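Local coordinates for CDP-4-keto-6-deoxy-D-glucose-3-dehydrase (Yersinia pseudotuberculosis, PDB 3BB8), which probably catalyses the pyridoxal-phosphate-dependent C3 dehydration of CDP-4-keto-6-deoxy-D-glucose, a step in making deoxysugars for lipopolysaccharide, at residues T82-S87 and Y287-T292; S88-A93 and I211-F216; P78-T83 and G227-T232. The protein carries 1 engineered substitution. All coordinates share one frame; numbering follows the deposited sequence.

Contact 1: residues T82-S87 and Y287-T292; sequences TTTSGS and YNLKIT. With PLP (pyridoxal-5'-phosphate), chain C; PLP (pyridoxal-5'-phosphate), chain E.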
loop_
_atom_site.group_PDB
_atom_site.type_symbol
_atom_site.label_atom_id
_atom_site.label_comp_id
_atom_site.label_asym_id
_atom_site.label_seq_id
_atom_site.Cartn_x
_atom_site.Cartn_y
_atom_site.Cartn_z
ATOM N N THR A 82 1.743 -11.149 -2.446
ATOM C CA THR A 82 0.702 -10.357 -1.828
ATOM C C THR A 82 1.094 -8.888 -1.820
ATOM O O THR A 82 2.280 -8.545 -1.858
ATOM C CB THR A 82 0.406 -10.799 -0.384
ATOM O OG1 THR A 82 1.607 -10.755 0.399
ATOM C CG2 THR A 82 -0.183 -12.209 -0.376
ATOM N N THR A 83 0.087 -8.022 -1.782
ATOM C CA THR A 83 0.315 -6.582 -1.757
ATOM C C THR A 83 -0.830 -5.894 -0.998
ATOM O O THR A 83 -1.762 -6.564 -0.563
ATOM C CB THR A 83 0.478 -6.035 -3.192
ATOM O OG1 THR A 83 0.774 -4.638 -3.136
ATOM C CG2 THR A 83 -0.767 -6.282 -4.010
ATOM N N THR A 84 -0.769 -4.572 -0.837
ATOM C CA THR A 84 -1.767 -3.849 -0.039
ATOM C C THR A 84 -3.224 -3.835 -0.496
ATOM O O THR A 84 -4.122 -3.677 0.324
ATOM C CB THR A 84 -1.372 -2.379 0.155
ATOM O OG1 THR A 84 -1.841 -1.620 -0.965
ATOM C CG2 THR A 84 0.157 -2.236 0.272
ATOM N N SER A 85 -3.464 -3.991 -1.792
ATOM C CA SER A 85 -4.816 -3.935 -2.305
ATOM C C SER A 85 -4.834 -4.375 -3.753
ATOM O O SER A 85 -3.786 -4.576 -4.364
ATOM C CB SER A 85 -5.324 -2.483 -2.238
ATOM O OG SER A 85 -4.531 -1.631 -3.065
ATOM N N GLY A 86 -6.038 -4.495 -4.306
ATOM C CA GLY A 86 -6.152 -4.860 -5.699
ATOM C C GLY A 86 -5.557 -3.741 -6.546
ATOM O O GLY A 86 -4.908 -4.004 -7.573
ATOM N N SER A 87 -5.771 -2.493 -6.126
ATOM C CA SER A 87 -5.235 -1.350 -6.868
ATOM C C SER A 87 -3.699 -1.412 -6.851
ATOM O O SER A 87 -3.043 -1.152 -7.850
ATOM C CB SER A 87 -5.703 -0.029 -6.243
ATOM O OG SER A 87 -7.117 0.072 -6.211
ATOM N N TYR A 287 8.534 0.968 -4.474
ATOM C CA TYR A 287 7.558 1.413 -3.482
ATOM C C TYR A 287 7.754 0.496 -2.292
ATOM O O TYR A 287 8.749 -0.206 -2.191
ATOM C CB TYR A 287 6.125 1.159 -3.974
ATOM C CG TYR A 287 5.747 1.824 -5.267
ATOM C CD1 TYR A 287 5.977 1.199 -6.491
ATOM C CD2 TYR A 287 5.172 3.094 -5.268
ATOM C CE1 TYR A 287 5.642 1.831 -7.690
ATOM C CE2 TYR A 287 4.841 3.728 -6.443
ATOM C CZ TYR A 287 5.077 3.097 -7.652
ATOM O OH TYR A 287 4.758 3.755 -8.810
ATOM N N ASN A 288 6.794 0.537 -1.382
ATOM C CA ASN A 288 6.752 -0.367 -0.242
ATOM C C ASN A 288 5.271 -0.670 -0.140
ATOM O O ASN A 288 4.533 -0.066 0.649
ATOM C CB ASN A 288 7.223 0.259 1.057
ATOM C CG ASN A 288 7.145 -0.725 2.223
ATOM O OD1 ASN A 288 7.472 -0.386 3.361
ATOM N ND2 ASN A 288 6.702 -1.950 1.943
ATOM N N LEU A 289 4.843 -1.607 -0.968
ATOM C CA LEU A 289 3.500 -2.148 -0.904
ATOM C C LEU A 289 3.314 -3.567 -0.371
ATOM O O LEU A 289 2.814 -4.444 -1.079
ATOM C CB LEU A 289 3.001 -2.042 -2.346
ATOM C CG LEU A 289 3.062 -0.622 -2.935
ATOM C CD1 LEU A 289 2.954 -0.678 -4.456
ATOM C CD2 LEU A 289 1.951 0.228 -2.345
ATOM N N LYS A 290 3.726 -3.794 0.874
ATOM C CA LYS A 290 3.562 -5.113 1.498
ATOM C C LYS A 290 2.489 -5.061 2.585
ATOM O O LYS A 290 2.100 -3.978 3.040
ATOM C CB LYS A 290 4.873 -5.608 2.127
ATOM C CG LYS A 290 6.040 -5.703 1.165
ATOM C CD LYS A 290 7.247 -6.397 1.795
ATOM C CE LYS A 290 8.442 -5.454 1.951
ATOM N NZ LYS A 290 8.203 -4.326 2.905
ATOM N N ILE A 291 2.010 -6.232 2.996
ATOM C CA ILE A 291 0.997 -6.291 4.038
ATOM C C ILE A 291 1.530 -6.989 5.277
ATOM O O ILE A 291 2.721 -7.318 5.357
ATOM C CB ILE A 291 -0.314 -6.995 3.562
ATOM C CG1 ILE A 291 -0.155 -8.522 3.539
ATOM C CG2 ILE A 291 -0.702 -6.466 2.191
ATOM C CD1 ILE A 291 0.717 -9.048 2.447
ATOM N N THR A 292 0.651 -7.186 6.251
ATOM C CA THR A 292 1.021 -7.826 7.506
ATOM C C THR A 292 0.597 -9.292 7.504
ATOM O O THR A 292 -0.217 -9.708 6.677
ATOM C CB THR A 292 0.333 -7.131 8.696
ATOM O OG1 THR A 292 -1.078 -7.370 8.634
ATOM C CG2 THR A 292 0.598 -5.635 8.662
HETATM N N1 PLP C . -10.128 -3.413 -10.324
HETATM C C2 PLP C . -11.449 -3.803 -10.175
HETATM C C2A PLP C . -12.216 -4.193 -11.431
HETATM C C3 PLP C . -12.039 -3.829 -8.876
HETATM O O3 PLP C . -13.325 -4.198 -8.687
HETATM C C4 PLP C . -11.250 -3.452 -7.708
HETATM C C4A PLP C . -11.939 -3.529 -6.301
HETATM C C5 PLP C . -9.892 -3.047 -7.930
HETATM C C6 PLP C . -9.363 -3.045 -9.278
HETATM C C5A PLP C . -8.900 -2.618 -6.893
HETATM O O4P PLP C . -9.021 -3.262 -5.704
HETATM P P PLP C . -8.917 -2.571 -4.257
HETATM O O1P PLP C . -8.621 -3.698 -3.288
HETATM O O2P PLP C . -10.398 -1.921 -3.989
HETATM O O3P PLP C . -7.835 -1.487 -4.266
HETATM N N1 PLP E . 12.148 7.262 4.422
HETATM C C2 PLP E . 13.095 6.929 5.371
HETATM C C2A PLP E . 14.215 7.936 5.643
HETATM C C3 PLP E . 12.993 5.680 6.056
HETATM O O3 PLP E . 13.896 5.303 6.990
HETATM C C4 PLP E . 11.891 4.766 5.752
HETATM C C4A PLP E . 11.809 3.435 6.547
HETATM C C5 PLP E . 10.954 5.161 4.754
HETATM C C6 PLP E . 11.120 6.443 4.101
HETATM C C5A PLP E . 9.758 4.388 4.279
HETATM O O4P PLP E . 9.188 3.588 5.215
HETATM P P PLP E . 8.689 2.089 4.972
HETATM O O1P PLP E . 7.694 1.796 6.051
HETATM O O2P PLP E . 10.044 1.172 5.109
HETATM O O3P PLP E . 8.082 1.953 3.554
#
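Two flat peptide groups carry this contact, each with a methyl over one face. Thr-84 CG2 stands over the Leu-289 to Lys-290 peptide, 3.5 Å from Leu-289 C, while Ile-291 CG2 lies over the peptide joining Thr-83 to Thr-84, 3.2 Å from Thr-83 C. At the oxygen end of the first group, Thr-83 OG1 donates to Leu-289 O over 2.9 Å, tilted 23° from the carbonyl plane toward the face that Thr-84 CG2 covers. OG1 is anti to its backbone N (chi1 -177°), which turns it toward this acceptor. Thr-83 CA adds a CH...O contact to the same oxygen at 3.4 Å. Threonine suits these places, offering a hydroxyl and a methyl to a buried, partly polar surface.

Past Thr-84 the chain enters a helix capped by Ser-85, whose OG also bonds Asn-288 O of the second subunit. Gly-86 N gives a 2.9 Å bond to O1P of the chain C pyridoxal phosphate, and its lack of a side chain lets O4P lie close. Ser-87 grips O3P twice, with OG at 2.6 Å and N at 3.0 Å. The positive end of the helix dipole would help hold the phosphate's negative charge. Lys-290 makes a cation-pi contact with Trp-247, which bonds the chain E cofactor; the Thr-83 to Leu-289 bond thus probably joins a strand leading to one phosphate to a loop bordering the other.

Contact 2: residues S88-A93 and I211-F216; sequences SANLLA and IGTVSF. With PLP (pyridoxal-5'-phosphate), chain C.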
loop_
_atom_site.group_PDB
_atom_site.type_symbol
_atom_site.label_atom_id
_atom_site.label_comp_id
_atom_site.label_asym_id
_atom_site.label_seq_id
_atom_site.Cartn_x
_atom_site.Cartn_y
_atom_site.Cartn_z
ATOM N N SER A 88 -3.123 -1.760 -5.705
ATOM C CA SER A 88 -1.665 -1.847 -5.630
ATOM C C SER A 88 -1.176 -2.990 -6.518
ATOM O O SER A 88 -0.112 -2.892 -7.129
ATOM C CB SER A 88 -1.209 -2.074 -4.187
ATOM O OG SER A 88 -1.456 -0.924 -3.413
ATOM N N ALA A 89 -1.950 -4.070 -6.585
ATOM C CA ALA A 89 -1.568 -5.199 -7.422
ATOM C C ALA A 89 -1.495 -4.720 -8.868
ATOM O O ALA A 89 -0.497 -4.966 -9.558
ATOM C CB ALA A 89 -2.577 -6.342 -7.284
ATOM N N ASN A 90 -2.539 -4.026 -9.324
ATOM C CA ASN A 90 -2.556 -3.500 -10.693
ATOM C C ASN A 90 -1.348 -2.586 -10.908
ATOM O O ASN A 90 -0.698 -2.648 -11.955
ATOM C CB ASN A 90 -3.844 -2.716 -10.975
ATOM C CG ASN A 90 -5.045 -3.624 -11.241
ATOM O OD1 ASN A 90 -6.193 -3.183 -11.212
ATOM N ND2 ASN A 90 -4.782 -4.886 -11.509
ATOM N N LEU A 91 -1.047 -1.742 -9.925
ATOM C CA LEU A 91 0.093 -0.822 -10.025
ATOM C C LEU A 91 1.415 -1.564 -10.232
ATOM O O LEU A 91 2.202 -1.200 -11.104
ATOM C CB LEU A 91 0.204 0.041 -8.766
ATOM C CG LEU A 91 1.384 1.024 -8.754
ATOM C CD1 LEU A 91 1.283 1.970 -9.941
ATOM C CD2 LEU A 91 1.389 1.805 -7.449
ATOM N N LEU A 92 1.640 -2.610 -9.434
ATOM C CA LEU A 92 2.865 -3.415 -9.514
ATOM C C LEU A 92 2.974 -4.208 -10.832
ATOM O O LEU A 92 4.055 -4.327 -11.409
ATOM C CB LEU A 92 2.935 -4.377 -8.315
ATOM C CG LEU A 92 3.232 -3.742 -6.945
ATOM C CD1 LEU A 92 3.083 -4.778 -5.841
ATOM C CD2 LEU A 92 4.656 -3.181 -6.948
ATOM N N ALA A 93 1.848 -4.742 -11.301
ATOM C CA ALA A 93 1.804 -5.517 -12.541
ATOM C C ALA A 93 2.257 -4.688 -13.743
ATOM O O ALA A 93 3.119 -5.116 -14.509
ATOM C CB ALA A 93 0.387 -6.045 -12.772
ATOM N N ILE A 211 0.647 -11.293 -16.504
ATOM C CA ILE A 211 0.467 -11.028 -15.076
ATOM C C ILE A 211 -1.018 -11.024 -14.720
ATOM O O ILE A 211 -1.855 -10.641 -15.524
ATOM C CB ILE A 211 1.025 -9.646 -14.648
ATOM C CG1 ILE A 211 2.410 -9.391 -15.243
ATOM C CG2 ILE A 211 1.086 -9.585 -13.137
ATOM C CD1 ILE A 211 3.521 -10.095 -14.533
ATOM N N GLY A 212 -1.327 -11.449 -13.501
ATOM C CA GLY A 212 -2.698 -11.454 -13.029
ATOM C C GLY A 212 -2.765 -10.716 -11.696
ATOM O O GLY A 212 -1.773 -10.684 -10.954
ATOM N N THR A 213 -3.915 -10.115 -11.392
ATOM C CA THR A 213 -4.096 -9.378 -10.141
ATOM C C THR A 213 -5.466 -9.693 -9.549
ATOM O O THR A 213 -6.417 -9.981 -10.278
ATOM C CB THR A 213 -4.025 -7.860 -10.376
ATOM O OG1 THR A 213 -5.084 -7.471 -11.261
ATOM C CG2 THR A 213 -2.693 -7.475 -11.002
ATOM N N VAL A 214 -5.563 -9.642 -8.228
ATOM C CA VAL A 214 -6.820 -9.909 -7.546
ATOM C C VAL A 214 -6.862 -9.009 -6.317
ATOM O O VAL A 214 -5.812 -8.551 -5.838
ATOM C CB VAL A 214 -6.929 -11.410 -7.122
ATOM C CG1 VAL A 214 -5.917 -11.726 -6.039
ATOM C CG2 VAL A 214 -8.344 -11.717 -6.636
ATOM N N SER A 215 -8.066 -8.746 -5.815
ATOM C CA SER A 215 -8.247 -7.884 -4.649
ATOM C C SER A 215 -8.875 -8.588 -3.446
ATOM O O SER A 215 -9.648 -9.524 -3.609
ATOM C CB SER A 215 -9.129 -6.695 -5.033
ATOM O OG SER A 215 -9.612 -6.033 -3.875
ATOM N N PHE A 216 -8.564 -8.130 -2.238
ATOM C CA PHE A 216 -9.160 -8.740 -1.049
ATOM C C PHE A 216 -9.891 -7.722 -0.185
ATOM O O PHE A 216 -9.904 -7.821 1.047
ATOM C CB PHE A 216 -8.100 -9.465 -0.217
ATOM C CG PHE A 216 -7.300 -10.448 -1.000
ATOM C CD1 PHE A 216 -5.909 -10.465 -0.903
ATOM C CD2 PHE A 216 -7.923 -11.339 -1.862
ATOM C CE1 PHE A 216 -5.149 -11.360 -1.661
ATOM C CE2 PHE A 216 -7.169 -12.239 -2.627
ATOM C CZ PHE A 216 -5.780 -12.246 -2.523
HETATM N N1 PLP C . -10.128 -3.413 -10.324
HETATM C C2 PLP C . -11.449 -3.803 -10.175
HETATM C C2A PLP C . -12.216 -4.193 -11.431
HETATM C C3 PLP C . -12.039 -3.829 -8.876
HETATM O O3 PLP C . -13.325 -4.198 -8.687
HETATM C C4 PLP C . -11.250 -3.452 -7.708
HETATM C C4A PLP C . -11.939 -3.529 -6.301
HETATM C C5 PLP C . -9.892 -3.047 -7.930
HETATM C C6 PLP C . -9.363 -3.045 -9.278
HETATM C C5A PLP C . -8.900 -2.618 -6.893
HETATM O O4P PLP C . -9.021 -3.262 -5.704
HETATM P P PLP C . -8.917 -2.571 -4.257
HETATM O O1P PLP C . -8.621 -3.698 -3.288
HETATM O O2P PLP C . -10.398 -1.921 -3.989
HETATM O O3P PLP C . -7.835 -1.487 -4.266
#
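A helix lies against a strand of the large sheet here, with Ala-89 and Ala-93 resting on Thr-213 and Ile-211 in the buried core of the cofactor domain. Helix 86-96 runs nearly antiparallel to strand 211-215, the local axes making 165° and approaching to 7.6 Å. Such closeness suits alanine, whose one methyl keeps the two backbones near each other. Ala-89 CB meets Thr-213 CB at 3.7 Å. One helical turn later, Ala-93 CB touches Ile-211 CG2 at 3.6 Å and Thr-213 CG2 at 3.8 Å, so the threonine methyl lies between the two alanines and also reaches Ala-89 O at 3.6 Å.

Thr-213 has its OG1 between the backbone N and the carbonyl carbon (chi1 62°), with CG2 beside the N; this divides its branches, the methyl serving the alanines and the hydroxyl turning to Asn-90. The Asn-90 side chain crosses that of Thr-213 at about a right angle, and its end lies near both the Thr-213 hydroxyl and the part of the cofactor ring around C6 and N1. Val-214 points away from the helix and packs on Ala-229 of the adjoining strand.

At the end of the strand Ser-215 OG, anti to its backbone N (chi1 165°), donates to O1P over 2.6 Å and is also bonded to Tyr-217 N. Serine is apt here, being small and able to offer a hydroxyl to a phosphate oxygen. Asp-191, Asp-194 and Trp-247 of the second subunit also hydrogen-bond this cofactor. A helix packed over the central sheet, with strand ends and a helix N-terminus converging on pyridoxal phosphate, is characteristic of the large domain of the aspartate aminotransferase fold.

Contact 3: residues P78-T83 and G227-T232; sequences PYVLTT and GGAVFT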
loop_
_atom_site.group_PDB
_atom_site.type_symbol
_atom_site.label_atom_id
_atom_site.label_comp_id
_atom_site.label_asym_id
_atom_site.label_seq_id
_atom_site.Cartn_x
_atom_site.Cartn_y
_atom_site.Cartn_z
ATOM N N PRO A 78 2.595 -20.833 -10.251
ATOM C CA PRO A 78 3.731 -20.967 -9.334
ATOM C C PRO A 78 4.059 -19.739 -8.484
ATOM O O PRO A 78 4.421 -19.872 -7.317
ATOM C CB PRO A 78 4.873 -21.333 -10.272
ATOM C CG PRO A 78 4.559 -20.520 -11.494
ATOM C CD PRO A 78 3.056 -20.712 -11.648
ATOM N N TYR A 79 3.921 -18.549 -9.060
ATOM C CA TYR A 79 4.254 -17.325 -8.343
ATOM C C TYR A 79 3.090 -16.420 -7.958
ATOM O O TYR A 79 2.326 -15.953 -8.805
ATOM C CB TYR A 79 5.267 -16.542 -9.163
ATOM C CG TYR A 79 6.412 -17.408 -9.613
ATOM C CD1 TYR A 79 7.245 -18.027 -8.679
ATOM C CD2 TYR A 79 6.644 -17.645 -10.968
ATOM C CE1 TYR A 79 8.283 -18.867 -9.081
ATOM C CE2 TYR A 79 7.682 -18.485 -11.384
ATOM C CZ TYR A 79 8.497 -19.093 -10.433
ATOM O OH TYR A 79 9.518 -19.930 -10.830
ATOM N N VAL A 80 2.977 -16.174 -6.659
ATOM C CA VAL A 80 1.934 -15.325 -6.108
ATOM C C VAL A 80 2.564 -14.385 -5.086
ATOM O O VAL A 80 3.210 -14.825 -4.145
ATOM C CB VAL A 80 0.839 -16.166 -5.411
ATOM C CG1 VAL A 80 -0.109 -15.255 -4.627
ATOM C CG2 VAL A 80 0.065 -16.981 -6.451
ATOM N N LEU A 81 2.372 -13.085 -5.284
ATOM C CA LEU A 81 2.911 -12.077 -4.380
ATOM C C LEU A 81 1.774 -11.261 -3.771
ATOM O O LEU A 81 0.934 -10.731 -4.503
ATOM C CB LEU A 81 3.838 -11.132 -5.145
ATOM C CG LEU A 81 5.163 -11.668 -5.677
ATOM C CD1 LEU A 81 5.816 -10.615 -6.563
ATOM C CD2 LEU A 81 6.072 -12.029 -4.502
ATOM N N THR A 82 1.743 -11.149 -2.446
ATOM C CA THR A 82 0.702 -10.357 -1.828
ATOM C C THR A 82 1.094 -8.888 -1.820
ATOM O O THR A 82 2.280 -8.545 -1.858
ATOM C CB THR A 82 0.406 -10.799 -0.384
ATOM O OG1 THR A 82 1.607 -10.755 0.399
ATOM C CG2 THR A 82 -0.183 -12.209 -0.376
ATOM N N THR A 83 0.087 -8.022 -1.782
ATOM C CA THR A 83 0.315 -6.582 -1.757
ATOM C C THR A 83 -0.830 -5.894 -0.998
ATOM O O THR A 83 -1.762 -6.564 -0.563
ATOM C CB THR A 83 0.478 -6.035 -3.192
ATOM O OG1 THR A 83 0.774 -4.638 -3.136
ATOM C CG2 THR A 83 -0.767 -6.282 -4.010
ATOM N N GLY A 227 -6.135 -5.694 0.985
ATOM C CA GLY A 227 -5.080 -6.564 0.514
ATOM C C GLY A 227 -5.357 -7.011 -0.902
ATOM O O GLY A 227 -6.474 -6.850 -1.401
ATOM N N GLY A 228 -4.342 -7.566 -1.556
ATOM C CA GLY A 228 -4.498 -8.054 -2.912
ATOM C C GLY A 228 -3.291 -8.905 -3.260
ATOM O O GLY A 228 -2.458 -9.160 -2.389
ATOM N N ALA A 229 -3.178 -9.330 -4.522
ATOM C CA ALA A 229 -2.049 -10.133 -4.933
ATOM C C ALA A 229 -1.762 -10.076 -6.425
ATOM O O ALA A 229 -2.671 -9.912 -7.248
ATOM C CB ALA A 229 -2.260 -11.595 -4.507
ATOM N N VAL A 230 -0.477 -10.188 -6.755
ATOM C CA VAL A 230 -0.026 -10.229 -8.133
ATOM C C VAL A 230 0.451 -11.675 -8.293
ATOM O O VAL A 230 1.101 -12.219 -7.396
ATOM C CB VAL A 230 1.155 -9.260 -8.391
ATOM C CG1 VAL A 230 1.645 -9.397 -9.826
ATOM C CG2 VAL A 230 0.712 -7.830 -8.154
ATOM N N PHE A 231 0.089 -12.308 -9.405
ATOM C CA PHE A 231 0.496 -13.675 -9.661
ATOM C C PHE A 231 0.902 -13.831 -11.110
ATOM O O PHE A 231 0.411 -13.113 -11.984
ATOM C CB PHE A 231 -0.611 -14.666 -9.265
ATOM C CG PHE A 231 -1.978 -14.330 -9.801
ATOM C CD1 PHE A 231 -2.355 -14.716 -11.082
ATOM C CD2 PHE A 231 -2.914 -13.685 -8.991
ATOM C CE1 PHE A 231 -3.655 -14.475 -11.556
ATOM C CE2 PHE A 231 -4.215 -13.437 -9.447
ATOM C CZ PHE A 231 -4.588 -13.835 -10.732
ATOM N N THR A 232 1.827 -14.753 -11.359
ATOM C CA THR A 232 2.346 -14.954 -12.703
ATOM C C THR A 232 2.932 -16.349 -12.829
ATOM O O THR A 232 3.017 -17.090 -11.854
ATOM C CB THR A 232 3.457 -13.908 -13.017
ATOM O OG1 THR A 232 3.908 -14.059 -14.369
ATOM C CG2 THR A 232 4.643 -14.091 -12.086
#
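Leu-81 and Val-230 form the central hydrogen-bonded pair of an antiparallel ladder. Leu-81 N reaches Val-230 O at 2.6 Å, and Val-230 N returns to Leu-81 O at 2.7 Å. Thr-83 and Gly-228 pair in the same way at one end; at the other, where Tyr-79 meets Thr-232, the bond from Tyr-79 N to Thr-232 O is the long one at 3.3 Å.

Side chains of the non-hydrogen-bonded pairs share one face. Val-80 and Phe-231 lie side by side, Val-80 CG2 being 3.7 Å from Phe-231 CB, and Val-80 CG1 touches Ala-229 CB at 4.2 Å. Branched and aromatic residues fill this buried face, while the small methyl of Ala-229 can come within 3.3 Å of Leu-81 O, measured from CB. On the other face Thr-83 CG2, set between its backbone N and carbonyl carbon, rests 3.7 Å from Gly-228 C, where glycine has no side chain. Gly-227 has a backbone shape (phi 164°) in which a side chain would press on the preceding carbonyl oxygen. At the partly exposed end, Pro-78 CB sits 4.0 Å above the Tyr-79 ring, over its centre.

Bonds from outside hold both strands: Thr-232 OG1 to Asp-210 O and Ser-234 N, and, one residue in from the end of strand 79-83, Thr-82 N to Glu-68 OE2. Helix 62-75 covers the Val-80 and Phe-231 face, whereas helices 86-96 and 235-245 cover the face with Leu-81, Thr-83 and Val-230. Strand 228-232 continues the sheet by pairing antiparallel with 211-215 along its other side.

In the fold
The three contacts lie together at the edge of the large sheet formed by strand 79-83. Contact 3 pairs strands 79-83 and 228-232; contact 1 begins on the first of these and contact 2 uses the neighbour of the second. Contacts 2 and 3 have centres about 7 Å apart and are joined by probable backbone hydrogen bonds, Gly-212 N to Phe-231 O at 2.8 Å and Phe-216 N to Gly-227 O at 2.6 Å. Contacts 1 and 2, about 9 Å between centres, share helix 86-96. There Gly-86 CA comes within 3.6 Å of Ser-215 CB, bringing donors from both contacts to one cofactor phosphate, while 287-292 extends contact 1 toward the second cofactor.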